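Local coordinates for protein putative surface-anchored fimbrial subunit (Corynebacterium diphtheriae, PDB 3HR6) that forms the shaft of the surface-anchored pili of this bacterium as the major pilin, a chain of tandem Ig-like modules that binds a calcium ion, at residues H331-E334 with S338-K341; I346-D349 with E353-T356; M379-A384 with L414-S419; L394-T399 with E404-P409. All blocks are in the same frame, centred on the assembly; numbering follows the deposited sequence.

Interaction 1: H331-E334 with S338-K341; sequences HRCE and SLVK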
loop_
_atom_site.group_PDB
_atom_site.type_symbol
_atom_site.label_atom_id
_atom_site.label_comp_id
_atom_site.label_asym_id
_atom_site.label_seq_id
_atom_site.Cartn_x
_atom_site.Cartn_y
_atom_site.Cartn_z
ATOM N N HIS A 331 -13.080 5.106 30.617
ATOM C CA HIS A 331 -11.866 5.566 31.250
ATOM C C HIS A 331 -10.822 4.481 31.158
ATOM O O HIS A 331 -11.097 3.379 30.705
ATOM C CB HIS A 331 -12.120 5.855 32.722
ATOM C CG HIS A 331 -12.776 7.176 32.981
ATOM N ND1 HIS A 331 -12.076 8.365 32.946
ATOM C CD2 HIS A 331 -14.048 7.495 33.316
ATOM C CE1 HIS A 331 -12.887 9.359 33.265
ATOM N NE2 HIS A 331 -14.095 8.862 33.486
ATOM N N ARG A 332 -9.618 4.810 31.592
ATOM C CA ARG A 332 -8.537 3.887 31.807
ATOM C C ARG A 332 -8.286 3.780 33.318
ATOM O O ARG A 332 -8.421 4.775 34.048
ATOM C CB ARG A 332 -7.255 4.356 31.128
ATOM C CG ARG A 332 -7.355 4.448 29.605
ATOM C CD ARG A 332 -7.409 3.080 28.994
ATOM N NE ARG A 332 -6.192 2.314 29.190
ATOM C CZ ARG A 332 -5.939 1.089 28.728
ATOM N NH1 ARG A 332 -6.860 0.448 28.000
ATOM N NH2 ARG A 332 -4.760 0.514 29.008
ATOM N N CYS A 333 -7.979 2.560 33.760
ATOM C CA CYS A 333 -7.762 2.241 35.161
ATOM C C CYS A 333 -6.383 1.583 35.342
ATOM O O CYS A 333 -5.851 0.966 34.402
ATOM C CB CYS A 333 -8.905 1.318 35.649
ATOM S SG CYS A 333 -10.449 2.151 36.108
ATOM N N GLU A 334 -5.806 1.731 36.536
ATOM C CA GLU A 334 -4.611 1.032 36.948
ATOM C C GLU A 334 -4.998 -0.375 37.407
ATOM O O GLU A 334 -6.193 -0.698 37.517
ATOM C CB GLU A 334 -3.901 1.787 38.078
ATOM C CG GLU A 334 -3.426 3.165 37.696
ATOM C CD GLU A 334 -2.336 3.180 36.635
ATOM O OE1 GLU A 334 -1.746 2.120 36.306
ATOM O OE2 GLU A 334 -2.056 4.292 36.122
ATOM N N SER A 338 -8.437 1.414 40.247
ATOM C CA SER A 338 -8.595 2.852 40.367
ATOM C C SER A 338 -8.326 3.548 39.043
ATOM O O SER A 338 -7.548 3.059 38.227
ATOM C CB SER A 338 -7.640 3.403 41.421
ATOM O OG SER A 338 -6.294 3.213 41.037
ATOM N N LEU A 339 -8.956 4.695 38.857
ATOM C CA LEU A 339 -8.732 5.511 37.650
ATOM C C LEU A 339 -7.267 5.959 37.553
ATOM O O LEU A 339 -6.636 6.295 38.537
ATOM C CB LEU A 339 -9.660 6.732 37.612
ATOM C CG LEU A 339 -11.182 6.522 37.478
ATOM C CD1 LEU A 339 -11.912 7.825 37.609
ATOM C CD2 LEU A 339 -11.530 5.867 36.140
ATOM N N VAL A 340 -6.748 5.907 36.339
ATOM C CA VAL A 340 -5.479 6.517 36.010
ATOM C C VAL A 340 -5.530 7.991 36.471
ATOM O O VAL A 340 -6.533 8.644 36.369
ATOM C CB VAL A 340 -5.194 6.376 34.495
ATOM C CG1 VAL A 340 -4.005 7.240 34.035
ATOM C CG2 VAL A 340 -4.908 4.893 34.147
ATOM N N LYS A 341 -4.424 8.495 37.010
ATOM C CA LYS A 341 -4.353 9.896 37.449
ATOM C C LYS A 341 -4.781 10.848 36.321
ATOM O O LYS A 341 -4.327 10.722 35.190
ATOM C CB LYS A 341 -2.921 10.221 37.903
ATOM C CG LYS A 341 -2.691 11.674 38.331
ATOM C CD LYS A 341 -1.294 11.877 38.945
ATOM C CE LYS A 341 -0.972 13.362 39.082
ATOM N NZ LYS A 341 -1.913 14.045 40.026
HETATM O O HOH W 1 -2.240 6.723 37.371
#

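Interaction 2: I346-D349 with E353-T356; sequences ISLD and EFVT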
loop_
_atom_site.group_PDB
_atom_site.type_symbol
_atom_site.label_atom_id
_atom_site.label_comp_id
_atom_site.label_asym_id
_atom_site.label_seq_id
_atom_site.Cartn_x
_atom_site.Cartn_y
_atom_site.Cartn_z
ATOM N N ILE A 346 -13.110 9.032 27.695
ATOM C CA ILE A 346 -12.721 8.673 26.344
ATOM C C ILE A 346 -13.819 9.075 25.408
ATOM O O ILE A 346 -15.001 8.800 25.657
ATOM C CB ILE A 346 -12.357 7.164 26.274
ATOM C CG1 ILE A 346 -11.085 6.959 27.081
ATOM C CG2 ILE A 346 -12.243 6.684 24.817
ATOM C CD1 ILE A 346 -10.743 5.505 27.394
ATOM N N SER A 347 -13.434 9.740 24.316
ATOM C CA SER A 347 -14.381 10.187 23.301
ATOM C C SER A 347 -14.429 9.197 22.140
ATOM O O SER A 347 -13.394 8.746 21.650
ATOM C CB SER A 347 -13.974 11.593 22.814
ATOM O OG SER A 347 -14.865 12.074 21.863
ATOM N N LEU A 348 -15.633 8.847 21.711
ATOM C CA LEU A 348 -15.830 7.957 20.556
ATOM C C LEU A 348 -16.857 8.601 19.642
ATOM O O LEU A 348 -18.004 8.827 20.030
ATOM C CB LEU A 348 -16.362 6.550 20.930
ATOM C CG LEU A 348 -15.529 5.819 21.955
ATOM C CD1 LEU A 348 -16.194 4.530 22.514
ATOM C CD2 LEU A 348 -14.114 5.473 21.353
ATOM N N ASP A 349 -16.434 8.854 18.413
ATOM C CA ASP A 349 -17.222 9.571 17.430
ATOM C C ASP A 349 -17.856 10.847 18.008
ATOM O O ASP A 349 -19.031 11.100 17.800
ATOM C CB ASP A 349 -18.284 8.616 16.859
ATOM C CG ASP A 349 -18.685 8.967 15.457
ATOM O OD1 ASP A 349 -18.112 9.873 14.861
ATOM O OD2 ASP A 349 -19.618 8.340 14.939
ATOM N N GLU A 353 -19.973 10.461 26.676
ATOM C CA GLU A 353 -20.778 9.674 27.622
ATOM C C GLU A 353 -21.768 8.828 26.847
ATOM O O GLU A 353 -22.031 9.065 25.671
ATOM C CB GLU A 353 -21.491 10.559 28.657
ATOM C CG GLU A 353 -22.608 11.344 28.063
ATOM C CD GLU A 353 -23.335 12.248 29.039
ATOM O OE1 GLU A 353 -22.759 12.643 30.066
ATOM O OE2 GLU A 353 -24.502 12.592 28.741
ATOM N N PHE A 354 -22.266 7.798 27.494
ATOM C CA PHE A 354 -23.053 6.786 26.841
ATOM C C PHE A 354 -24.239 6.447 27.731
ATOM O O PHE A 354 -24.054 6.088 28.905
ATOM C CB PHE A 354 -22.167 5.580 26.544
ATOM C CG PHE A 354 -20.951 5.962 25.807
ATOM C CD1 PHE A 354 -21.007 6.120 24.415
ATOM C CD2 PHE A 354 -19.793 6.309 26.488
ATOM C CE1 PHE A 354 -19.867 6.569 23.732
ATOM C CE2 PHE A 354 -18.682 6.764 25.799
ATOM C CZ PHE A 354 -18.735 6.877 24.417
ATOM N N VAL A 355 -25.419 6.629 27.171
ATOM C CA VAL A 355 -26.672 6.436 27.887
ATOM C C VAL A 355 -27.368 5.160 27.453
ATOM O O VAL A 355 -27.459 4.821 26.248
ATOM C CB VAL A 355 -27.567 7.653 27.725
ATOM C CG1 VAL A 355 -28.839 7.494 28.515
ATOM C CG2 VAL A 355 -26.782 8.876 28.217
ATOM N N THR A 356 -27.764 4.401 28.448
ATOM C CA THR A 356 -28.467 3.157 28.173
ATOM C C THR A 356 -29.851 3.413 27.625
ATOM O O THR A 356 -30.581 4.339 28.039
ATOM C CB THR A 356 -28.501 2.237 29.408
ATOM O OG1 THR A 356 -29.201 2.868 30.472
ATOM C CG2 THR A 356 -27.102 1.905 29.885
#

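Interaction 3: M379-A384 with L414-S419; sequences MKYTDA and LEANES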
loop_
_atom_site.group_PDB
_atom_site.type_symbol
_atom_site.label_atom_id
_atom_site.label_comp_id
_atom_site.label_asym_id
_atom_site.label_seq_id
_atom_site.Cartn_x
_atom_site.Cartn_y
_atom_site.Cartn_z
ATOM N N MET A 379 7.187 -7.467 12.000
ATOM C CA MET A 379 5.848 -7.011 12.363
ATOM C C MET A 379 5.719 -7.025 13.898
ATOM O O MET A 379 5.934 -8.061 14.566
ATOM C CB MET A 379 4.733 -7.891 11.816
ATOM C CG MET A 379 4.349 -7.730 10.410
ATOM S SD MET A 379 3.805 -6.057 9.998
ATOM C CE MET A 379 3.631 -6.306 8.254
ATOM N N LYS A 380 5.335 -5.870 14.418
ATOM C CA LYS A 380 5.201 -5.636 15.845
ATOM C C LYS A 380 3.861 -4.961 16.136
ATOM O O LYS A 380 3.454 -4.029 15.431
ATOM C CB LYS A 380 6.357 -4.753 16.343
ATOM C CG LYS A 380 6.302 -4.370 17.830
ATOM C CD LYS A 380 7.370 -5.053 18.668
ATOM C CE LYS A 380 7.039 -4.977 20.169
ATOM N NZ LYS A 380 6.002 -3.948 20.512
ATOM N N TYR A 381 3.193 -5.430 17.189
ATOM C CA TYR A 381 1.977 -4.805 17.666
ATOM C C TYR A 381 2.320 -3.852 18.805
ATOM O O TYR A 381 3.057 -4.230 19.749
ATOM C CB TYR A 381 0.977 -5.865 18.183
ATOM C CG TYR A 381 -0.270 -5.263 18.777
ATOM C CD1 TYR A 381 -1.365 -4.879 17.977
ATOM C CD2 TYR A 381 -0.344 -4.988 20.130
ATOM C CE1 TYR A 381 -2.495 -4.292 18.503
ATOM C CE2 TYR A 381 -1.483 -4.398 20.677
ATOM C CZ TYR A 381 -2.588 -4.067 19.854
ATOM O OH TYR A 381 -3.712 -3.462 20.338
ATOM N N THR A 382 1.784 -2.639 18.696
ATOM C CA THR A 382 1.835 -1.658 19.754
ATOM C C THR A 382 0.464 -1.297 20.237
ATOM O O THR A 382 -0.412 -0.983 19.452
ATOM C CB THR A 382 2.571 -0.370 19.309
ATOM O OG1 THR A 382 3.896 -0.735 18.897
ATOM C CG2 THR A 382 2.718 0.576 20.496
ATOM N N ASP A 383 0.297 -1.370 21.538
ATOM C CA ASP A 383 -0.924 -0.958 22.260
ATOM C C ASP A 383 -0.976 0.547 22.354
ATOM O O ASP A 383 -0.054 1.185 22.908
ATOM C CB ASP A 383 -0.863 -1.647 23.639
ATOM C CG ASP A 383 -2.020 -1.309 24.557
ATOM O OD1 ASP A 383 -2.880 -0.502 24.230
ATOM O OD2 ASP A 383 -2.062 -1.931 25.658
ATOM N N ALA A 384 -1.994 1.129 21.734
ATOM C CA ALA A 384 -2.139 2.577 21.645
ATOM C C ALA A 384 -2.308 3.192 23.045
ATOM O O ALA A 384 -2.029 4.374 23.255
ATOM C CB ALA A 384 -3.301 2.941 20.739
ATOM N N LEU A 414 -10.561 -5.229 27.323
ATOM C CA LEU A 414 -10.672 -4.992 25.902
ATOM C C LEU A 414 -9.300 -4.681 25.375
ATOM O O LEU A 414 -8.789 -3.603 25.606
ATOM C CB LEU A 414 -11.614 -3.811 25.653
ATOM C CG LEU A 414 -12.069 -3.767 24.202
ATOM C CD1 LEU A 414 -13.204 -4.808 23.970
ATOM C CD2 LEU A 414 -12.451 -2.356 23.835
ATOM N N GLU A 415 -8.708 -5.626 24.659
ATOM C CA GLU A 415 -7.353 -5.448 24.163
ATOM C C GLU A 415 -7.163 -6.287 22.911
ATOM O O GLU A 415 -7.912 -7.251 22.650
ATOM C CB GLU A 415 -6.321 -5.801 25.234
ATOM C CG GLU A 415 -6.237 -7.246 25.537
ATOM C CD GLU A 415 -5.188 -7.554 26.592
ATOM O OE1 GLU A 415 -5.114 -6.820 27.618
ATOM O OE2 GLU A 415 -4.465 -8.565 26.389
ATOM N N ALA A 416 -6.141 -5.954 22.147
ATOM C CA ALA A 416 -5.821 -6.674 20.934
ATOM C C ALA A 416 -4.363 -7.039 20.980
ATOM O O ALA A 416 -3.634 -6.649 21.890
ATOM C CB ALA A 416 -6.130 -5.811 19.693
ATOM N N ASN A 417 -3.937 -7.815 20.002
ATOM C CA ASN A 417 -2.547 -8.200 19.899
ATOM C C ASN A 417 -2.226 -8.472 18.435
ATOM O O ASN A 417 -3.078 -8.283 17.559
ATOM C CB ASN A 417 -2.284 -9.394 20.811
ATOM C CG ASN A 417 -3.127 -10.579 20.459
ATOM O OD1 ASN A 417 -3.006 -11.116 19.354
ATOM N ND2 ASN A 417 -3.993 -10.996 21.389
ATOM N N GLU A 418 -0.996 -8.939 18.170
ATOM C CA GLU A 418 -0.584 -9.176 16.795
ATOM C C GLU A 418 -1.439 -10.177 16.027
ATOM O O GLU A 418 -1.543 -10.069 14.817
ATOM C CB GLU A 418 0.896 -9.596 16.729
ATOM C CG GLU A 418 1.186 -10.968 17.318
ATOM C CD GLU A 418 2.673 -11.196 17.667
ATOM O OE1 GLU A 418 3.468 -10.231 17.678
ATOM O OE2 GLU A 418 3.038 -12.354 17.925
ATOM N N SER A 419 -2.064 -11.104 16.721
ATOM C CA SER A 419 -2.943 -12.078 16.075
ATOM C C SER A 419 -4.376 -11.620 15.828
ATOM O O SER A 419 -5.115 -12.316 15.132
ATOM C CB SER A 419 -2.982 -13.387 16.846
ATOM O OG SER A 419 -3.898 -13.378 17.943
HETATM O O HOH W 2 -4.339 -3.696 22.907
HETATM O O HOH W 3 4.022 -7.909 18.473
#

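Interaction 4: L394-T399 with E404-P409; sequences LVETAT and ELLPKP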
loop_
_atom_site.group_PDB
_atom_site.type_symbol
_atom_site.label_atom_id
_atom_site.label_comp_id
_atom_site.label_asym_id
_atom_site.label_seq_id
_atom_site.Cartn_x
_atom_site.Cartn_y
_atom_site.Cartn_z
ATOM N N LEU A 394 -15.440 1.459 33.116
ATOM C CA LEU A 394 -16.595 2.323 32.967
ATOM C C LEU A 394 -16.939 2.954 34.304
ATOM O O LEU A 394 -16.920 2.280 35.336
ATOM C CB LEU A 394 -17.777 1.493 32.503
ATOM C CG LEU A 394 -17.716 0.931 31.075
ATOM C CD1 LEU A 394 -18.796 -0.232 30.909
ATOM C CD2 LEU A 394 -17.890 2.047 30.037
ATOM N N VAL A 395 -17.268 4.233 34.263
ATOM C CA VAL A 395 -17.744 4.937 35.458
ATOM C C VAL A 395 -19.185 5.326 35.206
ATOM O O VAL A 395 -19.515 6.004 34.218
ATOM C CB VAL A 395 -16.904 6.199 35.757
ATOM C CG1 VAL A 395 -17.600 7.075 36.853
ATOM C CG2 VAL A 395 -15.492 5.835 36.158
ATOM N N GLU A 396 -20.063 4.909 36.119
ATOM C CA GLU A 396 -21.455 5.290 36.050
ATOM C C GLU A 396 -21.642 6.683 36.621
ATOM O O GLU A 396 -21.412 6.893 37.818
ATOM C CB GLU A 396 -22.333 4.318 36.821
ATOM C CG GLU A 396 -23.799 4.579 36.583
ATOM C CD GLU A 396 -24.688 3.550 37.203
ATOM O OE1 GLU A 396 -24.582 3.289 38.417
ATOM O OE2 GLU A 396 -25.539 3.047 36.464
ATOM N N THR A 397 -22.041 7.631 35.779
ATOM C CA THR A 397 -22.179 9.039 36.206
ATOM C C THR A 397 -23.614 9.433 36.547
ATOM O O THR A 397 -23.828 10.440 37.212
ATOM C CB THR A 397 -21.657 10.011 35.146
ATOM O OG1 THR A 397 -22.395 9.848 33.933
ATOM C CG2 THR A 397 -20.155 9.854 34.910
ATOM N N ALA A 398 -24.590 8.645 36.104
ATOM C CA ALA A 398 -25.980 8.874 36.432
ATOM C C ALA A 398 -26.715 7.547 36.376
ATOM O O ALA A 398 -26.281 6.597 35.701
ATOM C CB ALA A 398 -26.595 9.904 35.493
ATOM N N THR A 399 -27.789 7.478 37.144
ATOM C CA THR A 399 -28.640 6.315 37.139
ATOM C C THR A 399 -30.105 6.729 37.273
ATOM O O THR A 399 -30.434 7.895 37.112
ATOM C CB THR A 399 -28.175 5.370 38.234
ATOM O OG1 THR A 399 -28.816 4.097 38.085
ATOM C CG2 THR A 399 -28.444 5.987 39.623
ATOM N N GLU A 404 -28.905 3.413 43.408
ATOM C CA GLU A 404 -27.579 3.769 43.922
ATOM C C GLU A 404 -26.552 3.712 42.797
ATOM O O GLU A 404 -26.440 2.711 42.086
ATOM C CB GLU A 404 -27.102 2.785 45.004
ATOM C CG GLU A 404 -28.090 2.465 46.109
ATOM C CD GLU A 404 -28.317 3.618 47.055
ATOM O OE1 GLU A 404 -27.541 4.594 47.015
ATOM O OE2 GLU A 404 -29.281 3.541 47.847
ATOM N N LEU A 405 -25.753 4.765 42.662
ATOM C CA LEU A 405 -24.662 4.734 41.715
ATOM C C LEU A 405 -23.607 3.689 42.089
ATOM O O LEU A 405 -23.254 3.515 43.254
ATOM C CB LEU A 405 -23.977 6.103 41.645
ATOM C CG LEU A 405 -24.763 7.162 40.879
ATOM C CD1 LEU A 405 -24.345 8.583 41.193
ATOM C CD2 LEU A 405 -24.668 6.901 39.365
ATOM N N LEU A 406 -23.055 3.022 41.073
ATOM C CA LEU A 406 -21.857 2.223 41.265
ATOM C C LEU A 406 -20.643 3.024 41.780
ATOM O O LEU A 406 -20.117 3.898 41.088
ATOM C CB LEU A 406 -21.478 1.540 39.942
ATOM C CG LEU A 406 -22.151 0.199 39.631
ATOM C CD1 LEU A 406 -23.674 0.233 39.636
ATOM C CD2 LEU A 406 -21.643 -0.269 38.251
ATOM N N PRO A 407 -20.141 2.695 42.981
ATOM C CA PRO A 407 -19.031 3.486 43.573
ATOM C C PRO A 407 -17.638 3.341 42.940
ATOM O O PRO A 407 -16.790 4.225 43.114
ATOM C CB PRO A 407 -18.986 2.995 45.014
ATOM C CG PRO A 407 -19.683 1.664 45.001
ATOM C CD PRO A 407 -20.664 1.676 43.902
ATOM N N LYS A 408 -17.395 2.238 42.243
ATOM C CA LYS A 408 -16.084 1.966 41.691
ATOM C C LYS A 408 -16.215 1.809 40.179
ATOM O O LYS A 408 -17.288 1.439 39.684
ATOM C CB LYS A 408 -15.470 0.717 42.312
ATOM C CG LYS A 408 -15.102 0.867 43.786
ATOM C CD LYS A 408 -14.253 -0.317 44.271
ATOM C CE LYS A 408 -13.860 -0.226 45.752
ATOM N NZ LYS A 408 -13.252 1.081 46.155
ATOM N N PRO A 409 -15.122 2.088 39.459
ATOM C CA PRO A 409 -15.099 1.775 38.028
ATOM C C PRO A 409 -15.324 0.286 37.794
ATOM O O PRO A 409 -14.875 -0.538 38.595
ATOM C CB PRO A 409 -13.693 2.207 37.594
ATOM C CG PRO A 409 -13.286 3.223 38.599
ATOM C CD PRO A 409 -13.896 2.784 39.888
HETATM O O HOH W 4 -19.016 3.634 38.450
#

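Interaction 1: H331-E334 with S338-K341
Leu339 lays its CD2 methyl against the root of the His331 side chain, 3.5 Å from His331 CB, while the two backbones pair at a single bridge between Cys333 and Leu339. This is the close-packed part. With its CG beside the backbone N (chi1 -66°), Leu339 sends CD2 back over the strand, although its CB sets off away from it. The sulfur of Cys333 is tied to Cys393 by the disulfide, and the His331 ring is held from its ND1 by Asp343. Two backbone hydrogen bonds flank the bridge: Val340 N donates to Arg332 O at 3.1 Å, and Glu334 N donates to Ser338 O at 2.8 Å.

The other side is looser and wetter. Glu334, bent at chi2 (-65°), curls across Val340 at about a right angle and brings OE2 to 3.5 Å from Val340 CG2. The same oxygen accepts a hydrogen bond from water 1 at 2.7 Å, and this water in turn accepts from Lys341 N, so a water links the glutamate to the backbone beyond Val340.

The turn sits at the end of strand 327-333. Leu339 and His331 both lean on Cys393 and Val395 of the antiparallel strand 391-398, and Arg332 makes a cation-pi contact with Phe392 of that strand.

Interaction 2: I346-D349 with E353-T356
Leu348 and Phe354 meet through apolar atoms: Leu348 CD1 lies 3.9 Å from Phe354 CZ, the far corner of the ring, with Leu348 CG a little farther off at 4.2 Å. The methyl comes in obliquely, and the two side chains cross at about a right angle. Both CB atoms point toward the other segment. Phe354 has its CG beside the backbone N (chi1 -53°), which carries the ring toward the 346-349 loop with CZ leading.

The polar part is slight. Ile346 O stands at the ring edge, near its plane, 4.2 Å from Phe354 CE2, a distance that makes it a neighbour more than a partner. Ile346 and Phe354 make backbone hydrogen bonds with Leu330 and Phe328 of strand 327-333. Ser347 N also donates to OE1 of Gln158, a residue of the calcium site, and so links this loop to the metal-binding region.

Phe354 belongs to the short edge strand 354-355, which pairs antiparallel with strand 327-333, and the 346-349 loop meets that strand at Ile346. Leu348 and Phe354 both pack on Leu364 of strand 361-375, and Leu348 also touches Ile367 there.

Interaction 3: M379-A384 with L414-S419
Tyr381 and Glu418 mark the closest backbone approach of the two segments, with CA atoms 5.1 Å apart, and no direct hydrogen bond joins strand residues 379-383 to the loop 414-419. Tyr381 makes the contact instead. Its CG is anti to the backbone N (chi1 176°), which swings the ring out along the loop backbone. Asn417 CA sits over the centre of one face of the Tyr381 ring, 3.8 Å from the centroid and 6° off the ring normal, a well-centred CH-pi contact. Toward the phenol end the ring meets Ala416: the Ala416 carbonyl O comes obliquely to 3.3 Å from Tyr381 CE2, and Ala416 CB lies 3.4 Å from Tyr381 OH. At the root of the ring, Tyr381 CB packs on Glu418 CB.

Two waters carry the polar links. Water 2 hydrogen-bonds with Tyr381 OH at 2.7 Å and accepts from Ala416 N, linking the phenol to the loop backbone. Water 3 accepts from Tyr381 N and donates to Glu418 OE1. The loop holds its own shape as well: Asn417 OD1 takes both the backbone N and OG of Ser419, each at 2.8 Å and each in the plane of the amide.

Tyr381 also packs on Leu369 of strand 361-375 and Lys305 of strand 302-315. The loop bend is an Asx turn, here placed beside an aromatic residue of a beta-sheet in an Ig-like module.

Interaction 4: L394-T399 with E404-P409
Glu396 reaches across with its chain extended, CG anti to the backbone N (chi1 -171°), and ends on the backbone of Leu406. Leu406 N donates to Glu396 OE1 at 3.1 Å, an almost linear bond of 172° that meets the oxygen nearly along its C-O axis. The Leu406 side chain stands at about a right angle to the glutamate and brings CD1 to 3.4 Å from the same OE1. Leu405 slants over the stem of Glu396, its CD2 resting 3.7 Å from Glu396 CG. That methyl also reaches Thr399 CG2 at 3.9 Å, where the two side chains slide past each other in opposite directions.

At the other end the contact is made by Pro409. Its CA comes to 3.3 Å from Leu394 O in a CA-H...O contact, and Pro409 CG touches Val395 CG2. Between the two ends water 4 accepts from Glu396 N and donates to Leu406 O and Lys408 O.

Here the antiparallel-running segments are stitched by a side-chain carboxylate and a water. The Leu406 N-H fixes where OE1 points, and Glu396, packed against Lys313 and near Asn432, is placed consistently with the glutamate beside a Lys-Asn isopeptide bond of such pilin modules.

In the fold
All four contacts belong to the C-terminal part of the chain. Interactions 1, 2 and 4 reach one antiparallel sheet, in which strand 327-333 runs between strands 354-355 and 391-398. Interaction 1 touches both others, through Ile346 and through Val395 and Pro409; its centre is about 17 Å from that of interaction 2 and about 14 Å from that of interaction 4. Interaction 3, on strand 378-383 of another sheet, lies about 20 Å from interaction 1 and about 29 Å from interaction 4, centre to centre. Along the chain interactions 1 and 2 come first, and interaction 3 then brackets interaction 4. A disulfide cysteine in interaction 1 and a glutamate probably beside an isopeptide bond in interaction 4 suit a covalently reinforced shaft module.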